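Local coordinates for protein GTP cyclohydrolase 1 type 2 homolog (Thermus thermophilus, PDB 2YYB) that is of unknown function but belongs to the NIF3 family of GTP cyclohydrolase 1 type 2-like proteins and probably binds two divalent metal ions, at residues 4-9 with 223-228; 24-29 with 97-102; 31-36 with 57-62; 51-56 with 234-239. All coordinates share one frame; numbering follows the deposited sequence.

Overall arrangement
The four contacts lie on and beside the five-stranded sheet that contains 27-30, 39-42, 60-63, 92-95 and 233-235. Contacts 1 and 3, with centres about 12 Å apart, share the packing of helix 3-13 against strand 60-63, where L6 CD1 lies 3.6 Å from F60 CG. Contacts 3 and 4 are about 13 Å apart by their centres and meet where L61 CD1 approaches L236 CD1 to 3.9 Å. Contact 2 lies at the predicted metal site: it contains D101, and the side chain of H97 comes within about 4 Å of those of H64 and H65. Contact 4 approaches the site through H238, whose side chain is about 7 Å from that of H65, whereas contacts 1 and 3 lie away from it.

Contact 1: residues 4-9 with 223-228; sequences DELVRY and AHLEAR
Y9 and H224 join helix 3-13 to helix 216-229 by a hydrogen bond of 2.7 Å between Y9 OH and H224 NE2. H224 NE2 lies in the plane of the tyrosine ring, at its hydroxyl edge. The two rings thus meet rim to rim, with their planes 28° apart, and neither covers the face of the other. The axes of the two segments come no closer than 12.9 Å and make an angle of 120°; a long, rigid phenol suits this place, because its hydroxyl reaches the far helix.

The closely packed part lies toward the sheet. There the buried L6 and L225 meet, CD2 to CD2, at 3.8 Å, and the same L225 methyl meets the ring edge at Y9 CE2, also at 3.8 Å. The branched ends of the leucines fill the interval, L6 resting on F60 and L225 on I62 of strand 60-63.

The solvent side is held by one exposed residue, R228. Its chain, extended from CG to NE, carries NE to the tyrosine, and the guanidinium lies nearly parallel to the ring, 13° between the planes, with Y9 CE1 3.3 Å above one face and toward its rim. Beyond the pair, Y13 stacks on H224. Phenol and imidazole can each donate or accept, so the direction of their bond stays open; the nearby arginine charge would probably favour a neutral imidazole.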
# COMPACT_ATOMS: atom_id res chain seq x y z
N ASP A 4 -21.07 -29.83 11.07
CA ASP A 4 -19.66 -29.53 11.24
C ASP A 4 -18.74 -30.47 10.45
O ASP A 4 -17.65 -30.07 10.05
CB ASP A 4 -19.34 -29.53 12.74
CG ASP A 4 -20.07 -28.41 13.48
OD1 ASP A 4 -20.43 -28.59 14.66
OD2 ASP A 4 -20.28 -27.34 12.87
N GLU A 5 -19.18 -31.70 10.21
CA GLU A 5 -18.37 -32.63 9.42
C GLU A 5 -18.52 -32.28 7.95
O GLU A 5 -17.56 -32.34 7.18
CB GLU A 5 -18.81 -34.07 9.63
CG GLU A 5 -18.77 -34.52 11.05
CD GLU A 5 -19.27 -35.94 11.20
OE1 GLU A 5 -20.09 -36.37 10.35
OE2 GLU A 5 -18.84 -36.62 12.17
N LEU A 6 -19.74 -31.92 7.57
CA LEU A 6 -20.02 -31.52 6.20
C LEU A 6 -19.15 -30.30 5.87
O LEU A 6 -18.53 -30.24 4.82
CB LEU A 6 -21.50 -31.17 6.02
CG LEU A 6 -22.20 -31.63 4.73
CD1 LEU A 6 -23.30 -30.61 4.34
CD2 LEU A 6 -21.19 -31.78 3.60
N VAL A 7 -19.09 -29.33 6.78
CA VAL A 7 -18.28 -28.15 6.52
C VAL A 7 -16.79 -28.52 6.43
O VAL A 7 -16.07 -28.02 5.56
CB VAL A 7 -18.50 -27.06 7.60
CG1 VAL A 7 -17.55 -25.91 7.38
CG2 VAL A 7 -19.93 -26.54 7.53
N ARG A 8 -16.33 -29.39 7.32
CA ARG A 8 -14.94 -29.83 7.33
C ARG A 8 -14.61 -30.53 6.01
O ARG A 8 -13.60 -30.23 5.37
CB ARG A 8 -14.70 -30.79 8.48
CG ARG A 8 -13.55 -30.43 9.40
CD ARG A 8 -13.99 -30.56 10.85
NE ARG A 8 -14.81 -31.75 11.05
CZ ARG A 8 -15.64 -31.92 12.07
NH1 ARG A 8 -15.76 -30.98 13.00
NH2 ARG A 8 -16.37 -33.04 12.16
N TYR A 9 -15.47 -31.47 5.61
CA TYR A 9 -15.25 -32.19 4.37
C TYR A 9 -15.15 -31.21 3.20
O TYR A 9 -14.16 -31.22 2.46
CB TYR A 9 -16.38 -33.16 4.09
CG TYR A 9 -16.24 -33.86 2.75
CD1 TYR A 9 -15.26 -34.86 2.55
CD2 TYR A 9 -17.10 -33.56 1.69
CE1 TYR A 9 -15.15 -35.53 1.32
CE2 TYR A 9 -16.99 -34.22 0.46
CZ TYR A 9 -16.02 -35.21 0.29
OH TYR A 9 -15.93 -35.87 -0.91
N ALA A 223 -24.48 -33.10 -6.10
CA ALA A 223 -24.57 -34.48 -6.58
C ALA A 223 -23.46 -35.34 -5.99
O ALA A 223 -23.64 -36.55 -5.74
CB ALA A 223 -24.49 -34.52 -8.08
N HIS A 224 -22.31 -34.72 -5.78
CA HIS A 224 -21.16 -35.39 -5.20
C HIS A 224 -21.50 -35.77 -3.77
O HIS A 224 -21.32 -36.91 -3.36
CB HIS A 224 -19.96 -34.46 -5.23
CG HIS A 224 -18.75 -35.01 -4.54
ND1 HIS A 224 -18.19 -36.22 -4.87
CD2 HIS A 224 -17.95 -34.47 -3.60
CE1 HIS A 224 -17.09 -36.40 -4.16
NE2 HIS A 224 -16.92 -35.35 -3.38
N LEU A 225 -22.03 -34.81 -3.01
CA LEU A 225 -22.37 -35.08 -1.62
C LEU A 225 -23.46 -36.14 -1.49
O LEU A 225 -23.52 -36.82 -0.49
CB LEU A 225 -22.79 -33.79 -0.90
CG LEU A 225 -21.78 -32.64 -0.80
CD1 LEU A 225 -22.49 -31.41 -0.24
CD2 LEU A 225 -20.60 -33.03 0.07
N GLU A 226 -24.32 -36.29 -2.49
CA GLU A 226 -25.37 -37.30 -2.40
C GLU A 226 -24.82 -38.68 -2.71
O GLU A 226 -25.37 -39.70 -2.28
CB GLU A 226 -26.50 -37.02 -3.39
CG GLU A 226 -27.57 -38.10 -3.37
CD GLU A 226 -28.77 -37.74 -4.23
OE1 GLU A 226 -29.89 -38.21 -3.92
OE2 GLU A 226 -28.60 -37.00 -5.23
N ALA A 227 -23.72 -38.70 -3.46
CA ALA A 227 -23.09 -39.95 -3.84
C ALA A 227 -22.28 -40.46 -2.69
O ALA A 227 -22.19 -41.66 -2.47
CB ALA A 227 -22.18 -39.73 -5.05
N ARG A 228 -21.70 -39.55 -1.92
CA ARG A 228 -20.85 -39.96 -0.82
C ARG A 228 -21.49 -39.93 0.57
O ARG A 228 -20.94 -40.51 1.51
CB ARG A 228 -19.60 -39.08 -0.83
CG ARG A 228 -18.60 -39.42 0.22
CD ARG A 228 -17.62 -38.29 0.36
NE ARG A 228 -16.77 -38.43 1.54
CZ ARG A 228 -15.62 -39.10 1.57
NH1 ARG A 228 -15.16 -39.69 0.47
NH2 ARG A 228 -14.94 -39.18 2.71

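Contact 2: residues 24-29 with 97-102; sequences SLNGLQ and HLPLDA
At the predicted two-metal site, S24 and N26, in the loop that leads into strand 27-30, pack against H97 and P99 at the start of helix 98-102. H97, a neighbour of the predicted ligands, occupies the N-cap position. S24 reaches it with a hydroxyl placed between the backbone N and the carbonyl carbon, chi1 87°, which brings S24 OG to 3.1 Å from H97 CB and 3.5 Å from H97 ND1. The imidazole's own polar partner is D22: one carboxylate oxygen of D22 bonds H97 ND1 and the other takes the amide of L98, tying the ring to the first turn of the helix.

N26 places its flat amide at 70° to the imidazole plane, its CG 3.8 Å from H97 N and 4.0 Å from P99 CD. A proline fits here, since it has no N-H to satisfy in a first helical turn and offers a compact ring to the asparagine tip. Q29 NE2 donates to L25 O over 2.6 Å at an angle of 160°, while Q29 OE1 accepts from L67 N, so the glutamine links the loop before the strand to L67.

H64 meets the H97 ring edge to face and makes a weak hydrogen bond with D101. H64, H65 and D101, just beyond the neighbouring parallel strands 60-63 and 92-95, with H210 and E214 from elsewhere in the chain, are consistent with the predicted divalent metal centre of the NIF3 family.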
# COMPACT_ATOMS: atom_id res chain seq x y z
N SER A 24 -14.23 -13.01 -1.56
CA SER A 24 -15.37 -13.65 -0.91
C SER A 24 -14.92 -14.56 0.22
O SER A 24 -13.88 -15.20 0.14
CB SER A 24 -16.18 -14.46 -1.92
OG SER A 24 -15.65 -15.77 -2.02
N LEU A 25 -15.71 -14.61 1.28
CA LEU A 25 -15.39 -15.44 2.43
C LEU A 25 -15.84 -16.87 2.12
O LEU A 25 -17.02 -17.20 2.26
CB LEU A 25 -16.13 -14.91 3.67
CG LEU A 25 -15.62 -15.30 5.06
CD1 LEU A 25 -14.43 -16.24 4.94
CD2 LEU A 25 -15.22 -14.03 5.81
N ASN A 26 -14.91 -17.71 1.68
CA ASN A 26 -15.25 -19.08 1.33
C ASN A 26 -15.45 -19.96 2.56
O ASN A 26 -14.74 -19.83 3.57
CB ASN A 26 -14.17 -19.67 0.41
CG ASN A 26 -14.17 -19.01 -0.98
OD1 ASN A 26 -13.13 -18.92 -1.63
ND2 ASN A 26 -15.34 -18.57 -1.44
N GLY A 27 -16.44 -20.86 2.48
CA GLY A 27 -16.75 -21.75 3.59
C GLY A 27 -18.13 -21.47 4.15
O GLY A 27 -18.98 -20.93 3.46
N LEU A 28 -18.37 -21.84 5.41
CA LEU A 28 -19.66 -21.60 6.03
C LEU A 28 -19.81 -20.12 6.35
O LEU A 28 -19.10 -19.60 7.21
CB LEU A 28 -19.79 -22.42 7.33
CG LEU A 28 -21.13 -22.31 8.08
CD1 LEU A 28 -22.26 -22.93 7.29
CD2 LEU A 28 -20.99 -23.00 9.41
N GLN A 29 -20.73 -19.45 5.67
CA GLN A 29 -20.92 -18.02 5.90
C GLN A 29 -21.98 -17.74 6.96
O GLN A 29 -21.88 -16.76 7.67
CB GLN A 29 -21.30 -17.31 4.60
CG GLN A 29 -20.31 -17.50 3.48
CD GLN A 29 -20.43 -16.42 2.40
OE1 GLN A 29 -21.54 -16.01 2.04
NE2 GLN A 29 -19.29 -15.96 1.89
N HIS A 97 -16.54 -19.75 -3.90
CA HIS A 97 -16.28 -18.90 -5.06
C HIS A 97 -15.23 -19.44 -6.03
O HIS A 97 -15.51 -20.31 -6.86
CB HIS A 97 -15.86 -17.51 -4.58
CG HIS A 97 -15.86 -16.48 -5.66
ND1 HIS A 97 -15.25 -15.26 -5.51
CD2 HIS A 97 -16.42 -16.47 -6.89
CE1 HIS A 97 -15.44 -14.53 -6.60
NE2 HIS A 97 -16.15 -15.25 -7.46
N LEU A 98 -14.01 -18.91 -5.94
CA LEU A 98 -12.94 -19.34 -6.84
C LEU A 98 -12.69 -20.84 -6.78
O LEU A 98 -12.56 -21.49 -7.82
CB LEU A 98 -11.63 -18.59 -6.53
CG LEU A 98 -11.58 -17.08 -6.80
CD1 LEU A 98 -10.17 -16.58 -6.48
CD2 LEU A 98 -11.94 -16.76 -8.24
N PRO A 99 -12.64 -21.42 -5.58
CA PRO A 99 -12.40 -22.86 -5.46
C PRO A 99 -13.42 -23.75 -6.15
O PRO A 99 -13.08 -24.85 -6.59
CB PRO A 99 -12.33 -23.07 -3.95
CG PRO A 99 -13.20 -22.01 -3.42
CD PRO A 99 -12.84 -20.82 -4.25
N LEU A 100 -14.66 -23.28 -6.27
CA LEU A 100 -15.69 -24.07 -6.94
C LEU A 100 -15.52 -23.82 -8.42
O LEU A 100 -15.88 -24.65 -9.25
CB LEU A 100 -17.10 -23.61 -6.52
CG LEU A 100 -18.25 -24.62 -6.49
CD1 LEU A 100 -19.58 -23.89 -6.66
CD2 LEU A 100 -18.09 -25.66 -7.58
N ASP A 101 -14.97 -22.66 -8.76
CA ASP A 101 -14.73 -22.30 -10.15
C ASP A 101 -13.65 -23.25 -10.71
O ASP A 101 -13.86 -23.91 -11.73
CB ASP A 101 -14.29 -20.82 -10.24
CG ASP A 101 -15.44 -19.88 -10.62
OD1 ASP A 101 -15.45 -18.68 -10.24
OD2 ASP A 101 -16.37 -20.33 -11.32
N ALA A 102 -12.54 -23.36 -9.98
CA ALA A 102 -11.39 -24.17 -10.39
C ALA A 102 -11.42 -25.68 -10.20
O ALA A 102 -10.82 -26.41 -10.98
CB ALA A 102 -10.13 -23.63 -9.72

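Contact 3: residues 31-36 with 57-62; sequences EGKRTV and EVDFLI
K33 and D59 each carry CG anti to the carbonyl carbon, chi1 -62° and -64°, and beyond CG the lysine runs fully extended. The lysine chain thus reaches across the D59 carboxylate, and the two groups close a salt bridge of 2.6 Å between K33 NZ and D59 OD1, with the ammonium nearly on the line of the C-O bond. The aliphatic part follows, K33 CD lying 3.2 Å from the same oxygen. D59 OD2 turns instead to the backbone and accepts from R37 N, so a short acid suits the place: one oxygen reaches the lysine and the other holds the loop before strand 39-42. An alanine here removes the carboxylate and would probably leave the K33 ammonium without its charged mate and R37 N without its acceptor.

Below the polar pair the contact is apolar. V36 slides past D59 in the opposite direction. A beta-branched valine serves well, since both methyls are used, CG1 on F60 CB at 3.6 Å and CG2 beside the ring at F60 CD1, 4.0 Å away; the F60 ring continues beneath helix 3-13 to touch L10. N92 ties the two segments together from outside, as its side chain bonds G32 N, K33 O and D59 O.

E57, with positive phi, is the C-prime residue of a Schellman motif that ends helix 47-55 and turns the chain into strand 60-63. Strand 39-42, this helix and the parallel strand 60-63 form a beta-alpha-beta crossover.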
# COMPACT_ATOMS: atom_id res chain seq x y z
N GLU A 31 -24.37 -19.84 9.93
CA GLU A 31 -24.66 -21.09 10.62
C GLU A 31 -26.17 -21.33 10.76
O GLU A 31 -26.95 -20.39 10.90
CB GLU A 31 -23.97 -21.05 11.99
CG GLU A 31 -24.19 -22.26 12.88
CD GLU A 31 -23.62 -22.04 14.28
OE1 GLU A 31 -22.38 -21.99 14.42
OE2 GLU A 31 -24.41 -21.90 15.24
N GLY A 32 -26.57 -22.61 10.69
CA GLY A 32 -27.96 -23.03 10.81
C GLY A 32 -28.04 -24.31 11.64
O GLY A 32 -27.21 -24.52 12.53
N LYS A 33 -29.01 -25.17 11.36
CA LYS A 33 -29.19 -26.43 12.09
C LYS A 33 -27.93 -27.28 12.13
O LYS A 33 -27.17 -27.34 11.16
CB LYS A 33 -30.25 -27.31 11.42
CG LYS A 33 -31.63 -26.78 11.32
CD LYS A 33 -32.42 -27.63 10.34
CE LYS A 33 -33.81 -27.04 10.17
NZ LYS A 33 -34.61 -27.68 9.07
N ARG A 34 -27.72 -27.97 13.25
CA ARG A 34 -26.56 -28.84 13.36
C ARG A 34 -26.79 -30.18 12.63
O ARG A 34 -25.82 -30.86 12.27
CB ARG A 34 -26.22 -29.09 14.82
CG ARG A 34 -24.85 -29.73 15.02
CD ARG A 34 -24.49 -29.90 16.51
NE ARG A 34 -23.08 -30.24 16.71
CZ ARG A 34 -22.47 -31.30 16.18
NH1 ARG A 34 -23.14 -32.16 15.41
NH2 ARG A 34 -21.17 -31.50 16.40
N THR A 35 -28.04 -30.55 12.38
CA THR A 35 -28.32 -31.81 11.70
C THR A 35 -28.86 -31.59 10.29
O THR A 35 -30.00 -31.17 10.09
CB THR A 35 -29.31 -32.69 12.52
OG1 THR A 35 -28.68 -33.10 13.73
CG2 THR A 35 -29.69 -33.92 11.76
N VAL A 36 -28.01 -31.88 9.31
CA VAL A 36 -28.39 -31.69 7.91
C VAL A 36 -29.13 -32.88 7.34
O VAL A 36 -28.70 -34.01 7.49
CB VAL A 36 -27.13 -31.39 7.05
CG1 VAL A 36 -27.53 -31.07 5.64
CG2 VAL A 36 -26.37 -30.23 7.63
N GLU A 57 -37.52 -26.79 2.28
CA GLU A 57 -36.93 -27.31 3.50
C GLU A 57 -35.44 -27.67 3.36
O GLU A 57 -34.99 -28.74 3.79
CB GLU A 57 -37.73 -28.53 4.01
CG GLU A 57 -39.18 -28.20 4.36
CD GLU A 57 -39.98 -29.39 4.86
OE1 GLU A 57 -39.80 -29.79 6.04
OE2 GLU A 57 -40.80 -29.93 4.08
N VAL A 58 -34.66 -26.76 2.78
CA VAL A 58 -33.23 -27.00 2.62
C VAL A 58 -32.57 -26.72 3.96
O VAL A 58 -32.93 -25.77 4.65
CB VAL A 58 -32.62 -26.07 1.55
CG1 VAL A 58 -31.10 -26.23 1.52
CG2 VAL A 58 -33.18 -26.39 0.21
N ASP A 59 -31.59 -27.55 4.34
CA ASP A 59 -30.88 -27.35 5.62
C ASP A 59 -29.48 -26.78 5.38
O ASP A 59 -28.93 -26.07 6.21
CB ASP A 59 -30.70 -28.67 6.39
CG ASP A 59 -32.00 -29.27 6.81
OD1 ASP A 59 -32.85 -28.51 7.34
OD2 ASP A 59 -32.19 -30.49 6.63
N PHE A 60 -28.91 -27.13 4.24
CA PHE A 60 -27.57 -26.73 3.90
C PHE A 60 -27.56 -26.19 2.48
O PHE A 60 -27.55 -26.96 1.52
CB PHE A 60 -26.66 -27.95 4.00
CG PHE A 60 -25.21 -27.62 4.12
CD1 PHE A 60 -24.63 -27.46 5.38
CD2 PHE A 60 -24.42 -27.48 2.98
CE1 PHE A 60 -23.25 -27.17 5.49
CE2 PHE A 60 -23.07 -27.18 3.09
CZ PHE A 60 -22.48 -27.03 4.34
N LEU A 61 -27.58 -24.86 2.37
CA LEU A 61 -27.58 -24.16 1.08
C LEU A 61 -26.16 -23.83 0.62
O LEU A 61 -25.38 -23.20 1.35
CB LEU A 61 -28.38 -22.86 1.19
CG LEU A 61 -28.51 -22.04 -0.07
CD1 LEU A 61 -28.94 -22.94 -1.21
CD2 LEU A 61 -29.51 -20.92 0.13
N ILE A 62 -25.83 -24.30 -0.58
CA ILE A 62 -24.52 -24.07 -1.16
C ILE A 62 -24.66 -23.08 -2.32
O ILE A 62 -25.47 -23.29 -3.23
CB ILE A 62 -23.95 -25.38 -1.72
CG1 ILE A 62 -23.79 -26.39 -0.57
CG2 ILE A 62 -22.63 -25.10 -2.48
CD1 ILE A 62 -23.31 -27.76 -0.98

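Contact 4: residues 51-56 with 234-239; sequences RKALEE and VFLDHP
L236, in segment 234-239, points into helix 47-55 and spreads its two methyls over one side of the helix. Its CD1 presses on A53 CB at 3.5 Å; CD2 lies 4.0 Å from K52 CB and equally far from E56 CG. A small alanine suits the place facing CD1, letting the leucine come close to the helix backbone. L236 and E56 slide past each other in opposite directions, so they meet by their aliphatic parts. V234 lies at about a right angle to E56, with V234 CG2 4.0 Å from E56 OE2.

K52 packs its CB on the same methyl as E56 and sends its chain on toward D237. This chain is bent at the last torsion, chi4 72°, which puts NZ 3.1 Å from D237 O in a hydrogen bond. The carbonyl is met at a C=O...N angle of 142°, and the ammonium stands above its plane. An alanine here removes the chain beyond CB and would probably leave D237 O without this donor and the segment after the strand freer to move. The D237 side chain faces away and bonds Y211 OH, while H238 NE2 is bonded to the amide of D44 and its ring meets that of H196 of the third subunit.

The chemistry is divided: methyl packing holds helix to sheet, while a flexible cation binds a backbone oxygen that needs no particular side chain, which is likely to steady the chain next to H238, together with Y211 and D44.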
# COMPACT_ATOMS: atom_id res chain seq x y z
N ARG A 51 -35.83 -17.76 0.22
CA ARG A 51 -37.24 -18.09 0.46
C ARG A 51 -37.54 -19.47 -0.16
O ARG A 51 -38.27 -20.27 0.43
CB ARG A 51 -38.17 -17.04 -0.17
CG ARG A 51 -38.32 -15.75 0.63
CD ARG A 51 -39.18 -15.96 1.87
NE ARG A 51 -38.78 -15.12 2.99
CZ ARG A 51 -39.26 -15.23 4.22
NH1 ARG A 51 -40.18 -16.16 4.49
NH2 ARG A 51 -38.82 -14.45 5.20
N LYS A 52 -36.98 -19.73 -1.34
CA LYS A 52 -37.17 -21.01 -2.01
C LYS A 52 -36.52 -22.13 -1.19
O LYS A 52 -37.08 -23.22 -1.09
CB LYS A 52 -36.54 -21.03 -3.41
CG LYS A 52 -37.24 -20.19 -4.46
CD LYS A 52 -36.92 -20.78 -5.83
CE LYS A 52 -37.37 -19.89 -6.98
NZ LYS A 52 -36.50 -18.68 -7.09
N ALA A 53 -35.35 -21.86 -0.62
CA ALA A 53 -34.69 -22.87 0.20
C ALA A 53 -35.57 -23.17 1.41
O ALA A 53 -35.65 -24.31 1.86
CB ALA A 53 -33.32 -22.39 0.65
N LEU A 54 -36.22 -22.14 1.91
CA LEU A 54 -37.12 -22.27 3.04
C LEU A 54 -38.33 -23.14 2.66
O LEU A 54 -38.77 -23.98 3.45
CB LEU A 54 -37.61 -20.89 3.49
CG LEU A 54 -38.45 -20.86 4.77
CD1 LEU A 54 -37.57 -21.25 5.91
CD2 LEU A 54 -39.03 -19.49 5.02
N GLU A 55 -38.84 -22.93 1.45
CA GLU A 55 -40.00 -23.67 0.96
C GLU A 55 -39.70 -25.13 0.70
O GLU A 55 -40.54 -26.00 0.92
CB GLU A 55 -40.54 -23.01 -0.31
CG GLU A 55 -41.81 -23.66 -0.87
CD GLU A 55 -43.10 -23.21 -0.16
OE1 GLU A 55 -43.15 -23.23 1.10
OE2 GLU A 55 -44.07 -22.83 -0.87
N GLU A 56 -38.49 -25.40 0.22
CA GLU A 56 -38.03 -26.74 -0.10
C GLU A 56 -37.38 -27.41 1.11
O GLU A 56 -36.74 -28.46 0.99
CB GLU A 56 -36.99 -26.67 -1.24
CG GLU A 56 -37.53 -26.17 -2.57
CD GLU A 56 -38.50 -27.16 -3.21
OE1 GLU A 56 -39.56 -26.71 -3.72
OE2 GLU A 56 -38.20 -28.39 -3.18
N VAL A 234 -31.72 -30.40 -3.90
CA VAL A 234 -32.60 -29.74 -4.85
C VAL A 234 -31.89 -28.51 -5.42
O VAL A 234 -31.07 -27.90 -4.74
CB VAL A 234 -33.89 -29.29 -4.16
CG1 VAL A 234 -33.57 -28.39 -2.98
CG2 VAL A 234 -34.77 -28.56 -5.14
N PHE A 235 -32.17 -28.17 -6.67
CA PHE A 235 -31.54 -27.00 -7.27
C PHE A 235 -32.53 -25.84 -7.22
O PHE A 235 -33.67 -25.97 -7.66
CB PHE A 235 -31.14 -27.25 -8.73
CG PHE A 235 -30.58 -26.02 -9.43
CD1 PHE A 235 -29.34 -25.51 -9.09
CD2 PHE A 235 -31.31 -25.38 -10.43
CE1 PHE A 235 -28.83 -24.36 -9.74
CE2 PHE A 235 -30.81 -24.24 -11.08
CZ PHE A 235 -29.58 -23.74 -10.73
N LEU A 236 -32.08 -24.73 -6.64
CA LEU A 236 -32.90 -23.53 -6.51
C LEU A 236 -32.54 -22.61 -7.67
O LEU A 236 -31.44 -22.08 -7.72
CB LEU A 236 -32.62 -22.88 -5.15
CG LEU A 236 -32.88 -23.84 -3.98
CD1 LEU A 236 -32.59 -23.18 -2.68
CD2 LEU A 236 -34.32 -24.30 -4.01
N ASP A 237 -33.48 -22.45 -8.59
CA ASP A 237 -33.30 -21.67 -9.81
C ASP A 237 -33.75 -20.21 -9.76
O ASP A 237 -34.89 -19.91 -9.42
CB ASP A 237 -34.04 -22.39 -10.94
CG ASP A 237 -33.58 -21.96 -12.30
OD1 ASP A 237 -34.29 -22.26 -13.28
OD2 ASP A 237 -32.51 -21.33 -12.40
N HIS A 238 -32.84 -19.30 -10.11
CA HIS A 238 -33.13 -17.85 -10.13
C HIS A 238 -32.42 -17.21 -11.33
O HIS A 238 -31.48 -16.44 -11.19
CB HIS A 238 -32.65 -17.19 -8.81
CG HIS A 238 -31.16 -17.00 -8.70
ND1 HIS A 238 -30.51 -15.89 -9.20
CD2 HIS A 238 -30.19 -17.78 -8.15
CE1 HIS A 238 -29.21 -15.99 -8.96
NE2 HIS A 238 -28.99 -17.13 -8.32
N PRO A 239 -32.88 -17.51 -12.54
CA PRO A 239 -32.22 -16.90 -13.71
C PRO A 239 -32.26 -15.37 -13.73
O PRO A 239 -33.30 -14.77 -13.50
CB PRO A 239 -32.95 -17.54 -14.89
CG PRO A 239 -34.30 -17.76 -14.35
CD PRO A 239 -34.05 -18.30 -12.95